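2-dehydro-3-deoxy-D-arabinonate dehydratase (Sulfolobus solfataricus, PDB 2Q18) catalyses the magnesium-dependent dehydration of 2-dehydro-3-deoxy-D-arabinonate to 2,5-dioxopentanoate, a step in the pentose oxidation pathway that leads from D-arabinonate to 2-oxoglutarate. Local coordinates at residues 26-31 / 42-47; 139-144 / 257-262; 148-153 / 244-249; 217-222 / 262-267; 234-239 / 250-255. All blocks are in the same frame, centred on the assembly; numbering follows the deposited sequence.

Contact 1. Residues 26-31 / 42-47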
# COMPACT_ATOMS: atom_id res chain seq x y z
N LEU A 26 -2.95 -20.40 7.58
CA LEU A 26 -3.63 -19.88 6.39
C LEU A 26 -2.77 -18.95 5.56
O LEU A 26 -2.03 -18.12 6.10
CB LEU A 26 -4.93 -19.17 6.79
CG LEU A 26 -6.01 -19.98 7.52
CD1 LEU A 26 -7.28 -19.15 7.63
CD2 LEU A 26 -6.29 -21.29 6.81
N ASP A 27 -2.87 -19.10 4.24
CA ASP A 27 -2.22 -18.20 3.28
C ASP A 27 -3.01 -16.91 3.11
O ASP A 27 -2.42 -15.85 2.91
CB ASP A 27 -2.12 -18.87 1.91
CG ASP A 27 -1.15 -20.03 1.87
OD1 ASP A 27 -0.35 -20.20 2.81
OD2 ASP A 27 -1.20 -20.78 0.88
N GLU A 28 -4.34 -17.02 3.18
CA GLU A 28 -5.25 -15.91 2.89
C GLU A 28 -5.74 -15.21 4.15
O GLU A 28 -5.73 -15.79 5.24
CB GLU A 28 -6.48 -16.42 2.14
CG GLU A 28 -6.22 -17.17 0.85
CD GLU A 28 -7.49 -17.38 0.04
OE1 GLU A 28 -8.33 -18.22 0.44
OE2 GLU A 28 -7.64 -16.72 -1.00
N ASP A 29 -6.20 -13.96 3.98
CA ASP A 29 -7.03 -13.25 4.97
C ASP A 29 -8.17 -14.17 5.39
O ASP A 29 -8.77 -14.83 4.54
CB ASP A 29 -7.57 -11.94 4.35
CG ASP A 29 -8.95 -11.54 4.89
OD1 ASP A 29 -9.09 -11.21 6.09
OD2 ASP A 29 -9.91 -11.53 4.09
N PRO A 30 -8.47 -14.23 6.71
CA PRO A 30 -9.47 -15.18 7.19
C PRO A 30 -10.88 -15.02 6.62
O PRO A 30 -11.55 -16.02 6.40
CB PRO A 30 -9.46 -14.97 8.72
CG PRO A 30 -8.85 -13.62 8.92
CD PRO A 30 -7.88 -13.44 7.81
N ILE A 31 -11.33 -13.78 6.37
CA ILE A 31 -12.63 -13.57 5.72
C ILE A 31 -12.62 -14.17 4.30
O ILE A 31 -13.55 -14.89 3.92
CB ILE A 31 -13.06 -12.07 5.69
CG1 ILE A 31 -13.29 -11.56 7.11
CG2 ILE A 31 -14.33 -11.89 4.86
CD1 ILE A 31 -13.26 -10.04 7.25
N GLU A 42 -12.16 -25.56 -0.02
CA GLU A 42 -10.71 -25.49 -0.21
C GLU A 42 -10.09 -24.59 0.86
O GLU A 42 -10.64 -23.54 1.21
CB GLU A 42 -10.38 -24.97 -1.61
CG GLU A 42 -8.93 -25.15 -2.02
CD GLU A 42 -8.63 -24.60 -3.41
OE1 GLU A 42 -9.39 -23.73 -3.89
OE2 GLU A 42 -7.62 -25.02 -4.00
N VAL A 43 -8.94 -25.01 1.38
CA VAL A 43 -8.19 -24.25 2.37
C VAL A 43 -6.74 -24.11 1.91
O VAL A 43 -6.05 -25.11 1.72
CB VAL A 43 -8.22 -24.92 3.77
CG1 VAL A 43 -7.54 -24.04 4.80
CG2 VAL A 43 -9.65 -25.21 4.21
N LEU A 44 -6.30 -22.87 1.72
CA LEU A 44 -4.92 -22.62 1.29
C LEU A 44 -4.01 -22.38 2.49
O LEU A 44 -4.24 -21.46 3.27
CB LEU A 44 -4.86 -21.44 0.31
CG LEU A 44 -5.73 -21.49 -0.94
CD1 LEU A 44 -5.68 -20.15 -1.67
CD2 LEU A 44 -5.32 -22.63 -1.87
N GLY A 45 -2.98 -23.22 2.62
CA GLY A 45 -2.02 -23.08 3.71
C GLY A 45 -1.19 -24.33 3.96
O GLY A 45 -1.32 -25.32 3.23
N ASP A 46 -0.35 -24.27 4.99
CA ASP A 46 0.52 -25.38 5.37
C ASP A 46 0.15 -25.94 6.73
O ASP A 46 -0.19 -25.18 7.65
CB ASP A 46 1.98 -24.94 5.41
CG ASP A 46 2.50 -24.46 4.07
OD1 ASP A 46 2.09 -25.00 3.02
OD2 ASP A 46 3.33 -23.53 4.07
N ARG A 47 0.23 -27.26 6.87
CA ARG A 47 0.07 -27.90 8.17
C ARG A 47 1.23 -27.50 9.07
O ARG A 47 2.40 -27.60 8.69
CB ARG A 47 -0.01 -29.42 8.05
CG ARG A 47 -0.09 -30.13 9.40
CD ARG A 47 -0.26 -31.64 9.28
NE ARG A 47 -0.45 -32.26 10.59
CZ ARG A 47 0.52 -32.77 11.34
NH1 ARG A 47 0.23 -33.31 12.52
NH2 ARG A 47 1.79 -32.74 10.92
O HOH W 1 -5.97 -19.48 3.62
O HOH W 2 -8.01 -20.58 2.14
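Asp27 N donates to Leu44 O over 2.9 Å, with an almost straight N-H...O angle of 172° and the donor standing above the carbonyl plane. The same oxygen takes a second bond from a water, which in turn accepts from Glu28 N, and the CA-H of Leu26 also points at it. A second water links Glu28 OE1 to Leu44 N, so both peptide groups of Leu44 are tied to the turn at 26-28. The one apolar pair is Leu26 CD2 on Val43 CG1, 3.6 Å; separately, Leu44 CD1 packs against the Glu28 carboxylate, 3.7 Å from Glu28 CD. With CG beside the backbone N (chi1 -68°), the Asp27 carboxylate comes close to the 44-45 backbone, OD1 3.4 Å from Gly45 CA, and it also pairs with Arg25 and Lys8 of the second subunit. An alanine in place of Asp27 would probably leave those two cations without this mate at the interface. Glu28 OE2 has a salt bridge to Arg36 of helix 30-40. Leu26 and Gly45 form a non-hydrogen-bonded antiparallel pair joining strands 23-26 and 45-49, while helix 30-40, with Asp29 at its N-cap making a weak bond to Ile31 N, connects them and packs Ala33 on Leu26.

Contact 2. Residues 139-144 / 257-262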
# COMPACT_ATOMS: atom_id res chain seq x y z
N TRP A 139 -25.90 -1.03 35.78
CA TRP A 139 -26.47 -2.35 35.52
C TRP A 139 -26.19 -2.84 34.09
O TRP A 139 -27.01 -2.68 33.18
CB TRP A 139 -27.97 -2.39 35.85
CG TRP A 139 -28.60 -3.74 35.66
CD1 TRP A 139 -28.05 -4.95 35.98
CD2 TRP A 139 -29.89 -4.02 35.11
NE1 TRP A 139 -28.93 -5.96 35.65
CE2 TRP A 139 -30.06 -5.42 35.12
CE3 TRP A 139 -30.93 -3.21 34.61
CZ2 TRP A 139 -31.23 -6.04 34.65
CZ3 TRP A 139 -32.08 -3.83 34.14
CH2 TRP A 139 -32.22 -5.23 34.16
N THR A 140 -25.01 -3.43 33.91
CA THR A 140 -24.59 -3.96 32.62
C THR A 140 -24.59 -5.48 32.67
O THR A 140 -24.02 -6.09 33.58
CB THR A 140 -23.19 -3.43 32.22
OG1 THR A 140 -23.29 -2.03 31.92
CG2 THR A 140 -22.64 -4.16 31.00
N LEU A 141 -25.24 -6.10 31.68
CA LEU A 141 -25.28 -7.54 31.58
C LEU A 141 -24.62 -8.04 30.30
O LEU A 141 -24.66 -7.36 29.27
CB LEU A 141 -26.73 -8.04 31.62
CG LEU A 141 -27.53 -7.86 32.92
CD1 LEU A 141 -28.93 -8.44 32.74
CD2 LEU A 141 -26.81 -8.51 34.10
N PRO A 142 -23.99 -9.23 30.36
CA PRO A 142 -23.59 -9.88 29.13
C PRO A 142 -24.82 -10.53 28.50
O PRO A 142 -25.71 -10.99 29.21
CB PRO A 142 -22.60 -10.95 29.59
CG PRO A 142 -23.04 -11.29 30.99
CD PRO A 142 -23.64 -10.03 31.56
N GLU A 143 -24.86 -10.56 27.17
CA GLU A 143 -25.92 -11.26 26.47
C GLU A 143 -25.29 -12.32 25.57
O GLU A 143 -24.72 -11.99 24.53
CB GLU A 143 -26.82 -10.27 25.71
CG GLU A 143 -27.44 -9.20 26.61
CD GLU A 143 -28.45 -8.30 25.91
OE1 GLU A 143 -29.12 -7.51 26.62
OE2 GLU A 143 -28.59 -8.36 24.67
N PRO A 144 -25.35 -13.59 26.00
CA PRO A 144 -24.75 -14.74 25.32
C PRO A 144 -25.56 -15.17 24.10
O PRO A 144 -26.75 -15.49 24.23
CB PRO A 144 -24.78 -15.83 26.39
CG PRO A 144 -25.97 -15.49 27.22
CD PRO A 144 -26.02 -13.99 27.26
N ALA A 257 -31.50 -15.54 25.16
CA ALA A 257 -32.55 -16.00 26.07
C ALA A 257 -32.04 -16.15 27.51
O ALA A 257 -32.81 -16.54 28.39
CB ALA A 257 -33.14 -17.31 25.58
N ILE A 258 -30.76 -15.86 27.73
CA ILE A 258 -30.19 -15.90 29.08
C ILE A 258 -30.04 -14.49 29.63
O ILE A 258 -29.19 -13.71 29.16
CB ILE A 258 -28.85 -16.68 29.14
CG1 ILE A 258 -29.02 -18.09 28.58
CG2 ILE A 258 -28.33 -16.75 30.59
CD1 ILE A 258 -27.73 -18.76 28.15
N VAL A 259 -30.87 -14.16 30.61
CA VAL A 259 -30.94 -12.82 31.16
C VAL A 259 -30.81 -12.87 32.69
O VAL A 259 -31.78 -13.18 33.38
CB VAL A 259 -32.26 -12.10 30.77
CG1 VAL A 259 -32.27 -10.66 31.27
CG2 VAL A 259 -32.48 -12.13 29.25
N PRO A 260 -29.60 -12.59 33.22
CA PRO A 260 -29.41 -12.48 34.67
C PRO A 260 -30.32 -11.41 35.29
O PRO A 260 -30.83 -10.54 34.58
CB PRO A 260 -27.94 -12.08 34.80
CG PRO A 260 -27.30 -12.59 33.55
CD PRO A 260 -28.33 -12.40 32.49
N GLY A 261 -30.50 -11.49 36.60
CA GLY A 261 -31.38 -10.58 37.32
C GLY A 261 -30.80 -9.19 37.49
O GLY A 261 -29.65 -8.93 37.11
N ARG A 262 -31.59 -8.30 38.09
CA ARG A 262 -31.20 -6.91 38.29
C ARG A 262 -30.04 -6.72 39.27
O ARG A 262 -29.38 -5.68 39.26
CB ARG A 262 -32.41 -6.08 38.73
CG ARG A 262 -32.29 -4.59 38.43
CD ARG A 262 -33.64 -3.88 38.54
NE ARG A 262 -34.61 -4.38 37.56
CZ ARG A 262 -35.88 -4.01 37.50
NH1 ARG A 262 -36.68 -4.52 36.57
NH2 ARG A 262 -36.37 -3.12 38.37
O HOH W 3 -28.47 -11.13 29.35
O HOH W 4 -29.07 -17.19 24.32
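Next to the metal site of this FAH-family fold, the 139-144 segment that carries the magnesium ligand Glu143 runs antiparallel to the loop 257-262, with side chains and waters bridging the backbones. At one end Trp139 CG is anti to the backbone N (chi1 -177°) and the indole lies on Arg262: CG of the arginine sits 4.0 Å above the centre of the six-membered ring, a CH-pi contact, and Trp139 NE1 makes a weak, bent bond to Gly261 O at 3.4 Å. In the middle Leu141 and Pro260 slide past each other in opposite directions, CD2 of the leucine 3.8 Å from CB of the proline. Pro144 closes the other end, its CG 3.7 Å from Ile258 CB. One water donates to both Pro142 O and Ile258 O; another joins Pro144 O to Ala257 N. OG1 of the substrate-binding Thr256 is hydrogen-bonded to Ile258 N and Pro144 O. Strand 156-167 holds Glu143 N through Asp163, strands 207-214 and 217-225 pack on Pro144, Ile258 and Pro260, and helix 168-173 lies against Trp139.

Contact 3. Residues 148-153 / 244-249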
# COMPACT_ATOMS: atom_id res chain seq x y z
N VAL A 148 -23.57 -15.20 13.48
CA VAL A 148 -23.18 -15.68 12.15
C VAL A 148 -22.26 -14.70 11.44
O VAL A 148 -22.44 -13.48 11.54
CB VAL A 148 -24.41 -16.00 11.25
CG1 VAL A 148 -25.12 -17.26 11.71
CG2 VAL A 148 -25.38 -14.82 11.20
N VAL A 149 -21.27 -15.23 10.74
CA VAL A 149 -20.43 -14.44 9.85
C VAL A 149 -21.05 -14.50 8.45
O VAL A 149 -21.40 -15.58 7.97
CB VAL A 149 -18.96 -14.94 9.82
CG1 VAL A 149 -18.09 -14.03 8.95
CG2 VAL A 149 -18.38 -15.02 11.24
N LEU A 150 -21.18 -13.34 7.81
CA LEU A 150 -21.92 -13.20 6.55
C LEU A 150 -21.06 -12.67 5.41
O LEU A 150 -20.16 -11.86 5.64
CB LEU A 150 -23.08 -12.23 6.77
CG LEU A 150 -24.50 -12.64 7.18
CD1 LEU A 150 -24.61 -14.04 7.78
CD2 LEU A 150 -25.11 -11.57 8.08
N ASP A 151 -21.35 -13.10 4.18
CA ASP A 151 -20.83 -12.39 3.01
C ASP A 151 -21.81 -11.28 2.60
O ASP A 151 -22.86 -11.11 3.24
CB ASP A 151 -20.47 -13.35 1.84
CG ASP A 151 -21.69 -13.94 1.11
OD1 ASP A 151 -22.84 -13.47 1.28
OD2 ASP A 151 -21.48 -14.89 0.33
N SER A 152 -21.47 -10.53 1.55
CA SER A 152 -22.29 -9.38 1.13
C SER A 152 -23.69 -9.75 0.61
O SER A 152 -24.57 -8.89 0.57
CB SER A 152 -21.53 -8.51 0.12
OG SER A 152 -21.14 -9.26 -1.01
N ASN A 153 -23.89 -11.01 0.25
CA ASN A 153 -25.21 -11.51 -0.15
C ASN A 153 -26.06 -12.03 1.01
O ASN A 153 -27.20 -12.46 0.81
CB ASN A 153 -25.08 -12.62 -1.20
CG ASN A 153 -24.41 -12.14 -2.47
OD1 ASN A 153 -23.63 -12.88 -3.08
ND2 ASN A 153 -24.70 -10.91 -2.87
N ASN A 244 -29.83 -2.32 2.42
CA ASN A 244 -28.74 -2.06 3.36
C ASN A 244 -27.56 -2.98 3.07
O ASN A 244 -27.51 -4.10 3.58
CB ASN A 244 -29.24 -2.23 4.80
CG ASN A 244 -28.21 -1.83 5.84
OD1 ASN A 244 -27.43 -0.89 5.64
ND2 ASN A 244 -28.21 -2.53 6.97
N PRO A 245 -26.61 -2.52 2.24
CA PRO A 245 -25.48 -3.37 1.87
C PRO A 245 -24.58 -3.63 3.07
O PRO A 245 -24.33 -2.73 3.86
CB PRO A 245 -24.75 -2.54 0.81
CG PRO A 245 -25.13 -1.12 1.10
CD PRO A 245 -26.54 -1.19 1.61
N ILE A 246 -24.12 -4.87 3.20
CA ILE A 246 -23.17 -5.23 4.24
C ILE A 246 -21.90 -5.79 3.61
O ILE A 246 -21.97 -6.47 2.59
CB ILE A 246 -23.78 -6.23 5.27
CG1 ILE A 246 -24.32 -7.48 4.57
CG2 ILE A 246 -24.87 -5.54 6.11
CD1 ILE A 246 -24.45 -8.70 5.46
N PRO A 247 -20.73 -5.47 4.18
CA PRO A 247 -19.48 -6.03 3.66
C PRO A 247 -19.27 -7.50 4.02
O PRO A 247 -19.89 -8.00 4.96
CB PRO A 247 -18.41 -5.15 4.31
CG PRO A 247 -19.04 -4.62 5.54
CD PRO A 247 -20.51 -4.54 5.31
N ASP A 248 -18.40 -8.17 3.27
CA ASP A 248 -18.00 -9.54 3.59
C ASP A 248 -17.37 -9.58 4.98
O ASP A 248 -16.56 -8.71 5.32
CB ASP A 248 -17.00 -10.07 2.56
CG ASP A 248 -17.58 -10.16 1.16
OD1 ASP A 248 -18.77 -10.49 1.00
OD2 ASP A 248 -16.81 -9.90 0.21
N GLY A 249 -17.75 -10.57 5.78
CA GLY A 249 -17.22 -10.71 7.14
C GLY A 249 -18.06 -10.00 8.20
O GLY A 249 -17.69 -10.00 9.38
O HOH W 5 -19.93 -11.52 -1.64
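Where strand 140-150 runs out beside the loop that joins helix 233-241 to strand 250-253, Leu150 O accepts from Gly249 N at 2.7 Å, and Asp151 and Asp248 bring their CA atoms to 4.1 Å; the positive phi of Gly249 is one that would jam a CB against the preceding carbonyl. Two residues on from Leu150, Ser152 N donates to Asp248 OD1 at 2.8 Å, nearly in line with the C-O bond. Asp248 has chi1 -63°, which sets CG beside the backbone N; OD1 then meets Ser152 N. A water gives OD1 a further bond and is itself 2.6 Å from Ser152 OG. Ile246 CD1 packs against Leu150 CD2 at 3.9 Å and Asp151 O at 3.6 Å. Val149 CG1 rests on Gly249 CA. Asp151 turns its own OD1 back to Asn153 N, an Asx turn that shapes the start of the loop after the strand. An alanine in place of Asp248 would probably leave Ser152 N without its acceptor and the bridging water with one anchor fewer. The two aspartates are 5.1 Å apart at OD1, and their like charges probably repel mildly; the backbone N-H groups that each receives should help to offset that cost.

Contact 4. Residues 217-222 / 262-267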
# COMPACT_ATOMS: atom_id res chain seq x y z
N ARG A 217 -15.99 -17.35 42.34
CA ARG A 217 -17.34 -17.78 42.66
C ARG A 217 -18.24 -17.70 41.43
O ARG A 217 -18.23 -16.69 40.71
CB ARG A 217 -17.85 -16.87 43.78
CG ARG A 217 -19.33 -16.80 44.02
CD ARG A 217 -19.69 -15.39 44.47
NE ARG A 217 -20.70 -15.35 45.52
CZ ARG A 217 -21.99 -15.67 45.36
NH1 ARG A 217 -22.45 -16.10 44.20
NH2 ARG A 217 -22.82 -15.58 46.40
N VAL A 218 -19.02 -18.75 41.18
CA VAL A 218 -20.05 -18.72 40.15
C VAL A 218 -21.19 -17.81 40.62
O VAL A 218 -22.10 -18.24 41.34
CB VAL A 218 -20.56 -20.13 39.77
CG1 VAL A 218 -21.70 -20.06 38.76
CG2 VAL A 218 -19.42 -20.97 39.21
N PHE A 219 -21.09 -16.54 40.24
CA PHE A 219 -22.02 -15.49 40.64
C PHE A 219 -23.34 -15.60 39.87
O PHE A 219 -24.39 -15.18 40.36
CB PHE A 219 -21.35 -14.14 40.44
CG PHE A 219 -22.20 -12.96 40.81
CD1 PHE A 219 -22.59 -12.04 39.85
CD2 PHE A 219 -22.59 -12.75 42.14
CE1 PHE A 219 -23.37 -10.94 40.19
CE2 PHE A 219 -23.37 -11.65 42.49
CZ PHE A 219 -23.76 -10.74 41.51
N PHE A 220 -23.27 -16.15 38.66
CA PHE A 220 -24.45 -16.46 37.87
C PHE A 220 -24.15 -17.60 36.91
O PHE A 220 -23.06 -17.67 36.34
CB PHE A 220 -24.95 -15.24 37.07
CG PHE A 220 -26.10 -15.57 36.14
CD1 PHE A 220 -27.41 -15.47 36.57
CD2 PHE A 220 -25.85 -16.02 34.84
CE1 PHE A 220 -28.47 -15.80 35.73
CE2 PHE A 220 -26.90 -16.36 33.99
CZ PHE A 220 -28.22 -16.24 34.44
N GLU A 221 -25.11 -18.50 36.75
CA GLU A 221 -25.04 -19.52 35.71
C GLU A 221 -26.43 -19.79 35.14
O GLU A 221 -27.41 -19.89 35.89
CB GLU A 221 -24.40 -20.81 36.22
CG GLU A 221 -24.22 -21.88 35.14
CD GLU A 221 -23.28 -23.00 35.55
OE1 GLU A 221 -22.72 -22.95 36.67
OE2 GLU A 221 -23.10 -23.94 34.74
N GLY A 222 -26.51 -19.89 33.82
CA GLY A 222 -27.77 -20.14 33.14
C GLY A 222 -27.52 -20.68 31.74
O GLY A 222 -26.49 -20.37 31.12
N ARG A 262 -31.59 -8.30 38.09
CA ARG A 262 -31.20 -6.91 38.29
C ARG A 262 -30.04 -6.72 39.27
O ARG A 262 -29.38 -5.68 39.26
CB ARG A 262 -32.41 -6.08 38.73
CG ARG A 262 -32.29 -4.59 38.43
CD ARG A 262 -33.64 -3.88 38.54
NE ARG A 262 -34.61 -4.38 37.56
CZ ARG A 262 -35.88 -4.01 37.50
NH1 ARG A 262 -36.68 -4.52 36.57
NH2 ARG A 262 -36.37 -3.12 38.37
N ASP A 263 -29.80 -7.73 40.10
CA ASP A 263 -28.69 -7.70 41.06
C ASP A 263 -27.41 -8.34 40.50
O ASP A 263 -26.38 -8.37 41.18
CB ASP A 263 -29.10 -8.36 42.39
CG ASP A 263 -29.50 -9.83 42.23
OD1 ASP A 263 -29.84 -10.26 41.10
OD2 ASP A 263 -29.49 -10.55 43.25
N LYS A 264 -27.49 -8.82 39.26
CA LYS A 264 -26.39 -9.56 38.64
C LYS A 264 -25.53 -8.72 37.69
O LYS A 264 -24.85 -9.25 36.81
CB LYS A 264 -26.91 -10.83 37.94
CG LYS A 264 -27.58 -11.84 38.87
CD LYS A 264 -26.63 -12.31 39.98
CE LYS A 264 -27.32 -13.22 40.99
NZ LYS A 264 -27.62 -14.56 40.43
N GLY A 265 -25.56 -7.40 37.89
CA GLY A 265 -24.76 -6.48 37.10
C GLY A 265 -23.27 -6.77 37.20
O GLY A 265 -22.74 -7.03 38.28
N LEU A 266 -22.61 -6.74 36.05
CA LEU A 266 -21.17 -6.95 35.95
C LEU A 266 -20.39 -5.90 36.73
O LEU A 266 -20.79 -4.74 36.81
CB LEU A 266 -20.74 -6.88 34.48
CG LEU A 266 -20.47 -8.14 33.64
CD1 LEU A 266 -21.19 -9.40 34.11
CD2 LEU A 266 -20.74 -7.85 32.16
N LYS A 267 -19.27 -6.32 37.32
CA LYS A 267 -18.32 -5.35 37.87
C LYS A 267 -16.87 -5.66 37.50
O LYS A 267 -16.57 -6.72 36.96
CB LYS A 267 -18.50 -5.14 39.38
CG LYS A 267 -18.57 -6.39 40.23
CD LYS A 267 -18.85 -6.04 41.71
CE LYS A 267 -20.24 -5.45 41.91
NZ LYS A 267 -20.55 -5.18 43.35
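Hydrophobic contact comes first: the butyl chain of Lys264 crosses the Phe219 ring obliquely, its CD 3.5 Å above the plane and shifted toward the rim by CE1 and CZ. This is a CH-pi contact, 3.9 Å from CD to the ring centroid. Phe219 CG is anti to its backbone N (chi1 -180°), and the ring beyond it meets Lys264. The polar part is weaker. Lys264 is bent at chi2 and chi4, and NZ ends 3.3 Å from Phe219 O, a weak hydrogen bond. The same NZ lies in the plane of the Phe220 ring, at its edge, 4.0 Å from CD1. Its cation-pi distance to the Phe219 centroid, 5.4 Å, allows at most a weak attraction. At the edge of the Phe219 ring, CZ meets Asp263 O, 3.5 Å away. Phe219 and Phe220 both face Ile212 of strand 207-214, a classic beta bulge, and this irregularity probably helps both aromatic residues to approach one lysine. Arg214 offers Phe219 a cation-pi partner and also bonds Gly265 O. The contact therefore relies mainly on the aliphatic part of the lysine lying over an aromatic face, while the ammonium adds only a weak bond to Phe219 O and little attraction to the rings.

Contact 5. Residues 234-239 / 250-255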
# COMPACT_ATOMS: atom_id res chain seq x y z
N GLU A 234 -32.36 -16.78 9.17
CA GLU A 234 -32.70 -16.44 7.78
C GLU A 234 -33.53 -15.15 7.70
O GLU A 234 -33.25 -14.28 6.88
CB GLU A 234 -33.45 -17.61 7.13
CG GLU A 234 -34.04 -17.35 5.74
CD GLU A 234 -34.93 -18.50 5.25
OE1 GLU A 234 -35.58 -19.18 6.09
OE2 GLU A 234 -35.00 -18.71 4.02
N GLU A 235 -34.54 -15.03 8.56
CA GLU A 235 -35.39 -13.85 8.60
C GLU A 235 -34.64 -12.63 9.13
O GLU A 235 -34.84 -11.51 8.65
CB GLU A 235 -36.64 -14.12 9.46
CG GLU A 235 -37.67 -13.00 9.42
CD GLU A 235 -38.86 -13.25 10.34
OE1 GLU A 235 -39.16 -14.42 10.66
OE2 GLU A 235 -39.50 -12.26 10.75
N GLN A 236 -33.78 -12.85 10.13
CA GLN A 236 -32.96 -11.77 10.67
C GLN A 236 -32.05 -11.20 9.59
O GLN A 236 -31.93 -9.98 9.45
CB GLN A 236 -32.13 -12.25 11.87
CG GLN A 236 -32.94 -12.80 13.04
CD GLN A 236 -32.07 -13.18 14.23
OE1 GLN A 236 -30.88 -12.86 14.26
NE2 GLN A 236 -32.66 -13.85 15.21
N ILE A 237 -31.43 -12.09 8.82
CA ILE A 237 -30.55 -11.70 7.71
C ILE A 237 -31.34 -10.92 6.64
O ILE A 237 -30.88 -9.88 6.17
CB ILE A 237 -29.83 -12.91 7.07
CG1 ILE A 237 -28.93 -13.61 8.10
CG2 ILE A 237 -29.00 -12.47 5.85
CD1 ILE A 237 -28.35 -14.93 7.63
N GLN A 238 -32.52 -11.43 6.29
CA GLN A 238 -33.42 -10.77 5.33
C GLN A 238 -33.63 -9.29 5.66
O GLN A 238 -33.45 -8.43 4.81
CB GLN A 238 -34.76 -11.51 5.24
CG GLN A 238 -35.82 -10.82 4.37
CD GLN A 238 -37.21 -11.45 4.45
OE1 GLN A 238 -38.15 -10.98 3.80
NE2 GLN A 238 -37.36 -12.52 5.24
N TYR A 239 -34.01 -9.01 6.91
CA TYR A 239 -34.27 -7.63 7.32
C TYR A 239 -33.00 -6.79 7.51
O TYR A 239 -33.03 -5.57 7.35
CB TYR A 239 -35.16 -7.59 8.57
CG TYR A 239 -36.62 -7.86 8.27
CD1 TYR A 239 -37.09 -9.16 8.11
CD2 TYR A 239 -37.52 -6.81 8.11
CE1 TYR A 239 -38.44 -9.41 7.82
CE2 TYR A 239 -38.87 -7.04 7.82
CZ TYR A 239 -39.32 -8.34 7.68
OH TYR A 239 -40.64 -8.58 7.39
N THR A 250 -19.17 -9.40 7.77
CA THR A 250 -20.13 -8.82 8.70
C THR A 250 -20.61 -9.89 9.68
O THR A 250 -20.85 -11.04 9.29
CB THR A 250 -21.36 -8.23 7.96
OG1 THR A 250 -20.95 -7.11 7.18
CG2 THR A 250 -22.45 -7.77 8.93
N ILE A 251 -20.73 -9.51 10.95
CA ILE A 251 -21.29 -10.42 11.94
C ILE A 251 -22.68 -9.98 12.37
O ILE A 251 -22.90 -8.81 12.69
CB ILE A 251 -20.35 -10.60 13.17
CG1 ILE A 251 -19.06 -11.30 12.75
CG2 ILE A 251 -21.05 -11.40 14.28
CD1 ILE A 251 -18.00 -11.39 13.85
N LEU A 252 -23.61 -10.93 12.37
CA LEU A 252 -24.93 -10.71 12.93
C LEU A 252 -25.12 -11.61 14.14
O LEU A 252 -25.02 -12.84 14.03
CB LEU A 252 -26.03 -10.99 11.89
CG LEU A 252 -27.48 -11.02 12.39
CD1 LEU A 252 -27.97 -9.65 12.85
CD2 LEU A 252 -28.40 -11.58 11.31
N THR A 253 -25.38 -11.00 15.28
CA THR A 253 -25.64 -11.75 16.50
C THR A 253 -27.15 -11.89 16.72
O THR A 253 -27.91 -10.94 16.54
CB THR A 253 -24.87 -11.16 17.72
OG1 THR A 253 -25.03 -12.03 18.85
CG2 THR A 253 -25.31 -9.74 18.07
N THR A 254 -27.59 -13.10 17.07
CA THR A 254 -28.98 -13.50 16.86
C THR A 254 -29.94 -13.40 18.06
O THR A 254 -31.01 -14.02 18.06
CB THR A 254 -29.05 -14.92 16.25
OG1 THR A 254 -28.50 -15.86 17.18
CG2 THR A 254 -28.26 -14.98 14.94
N GLY A 255 -29.58 -12.59 19.06
CA GLY A 255 -30.42 -12.41 20.25
C GLY A 255 -30.06 -13.36 21.39
O GLY A 255 -29.28 -14.30 21.20
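Leu252 CD2 is the tight point of this buried contact, wedged 3.8 Å from both Gln236 CB and Ile237 CG1 where helix 233-241 lies over strand 250-253. Leu252 points its CB toward the helix, with CG anti to the backbone N (chi1 171°). The polar end is looser, though no solvent side opens within it. The extended Gln236 chain crosses Thr254 at about a right angle, and NE2 makes a weak bond to Thr254 O over 3.3 Å; the firmer partner of that amide nitrogen is Arg231 O, and Thr254 O also bonds Ser82 OG. Gln236 OE1 is buried without a hydrogen-bond partner, 3.3 Å from Thr254 CA and 3.4 Å from CB. Thr254 OG1 bonds Leu146 O instead. The axes of the two short segments pass 10.0 Å apart, their N-to-C directions 126° from each other. The strand runs between 140-150, antiparallel to it, and 76-80, parallel to it; Leu150 packs on Ile237, and Trp77 on Leu252. Next along the strand, Thr253 bonds the magnesium ligand Glu145.

Contacts 2 and 4 sit together, centres 8 Å apart, sharing Arg262 and joined by a probable hydrogen bond from Leu266 N to Thr140 O. Contacts 3 and 5 form a second pair at 10 Å, where probable bonds from Leu150 N to Thr250 O and Val148 N to Leu252 O join their strands. Strand 140-150 links the pairs: it carries Glu143 in contact 2 and Glu145 just beyond, and reaches contact 3 about 27 Å away, centre to centre. The Thr253 side chain of contact 5 is about 3 Å from that of Glu145; Phe220 of contact 4 is about 10 Å from Glu143, side chain to side chain. Contact 1 lies at a subunit interface but touches contact 3, Ile31 CG2 on Gly249 N, 3.8 Å.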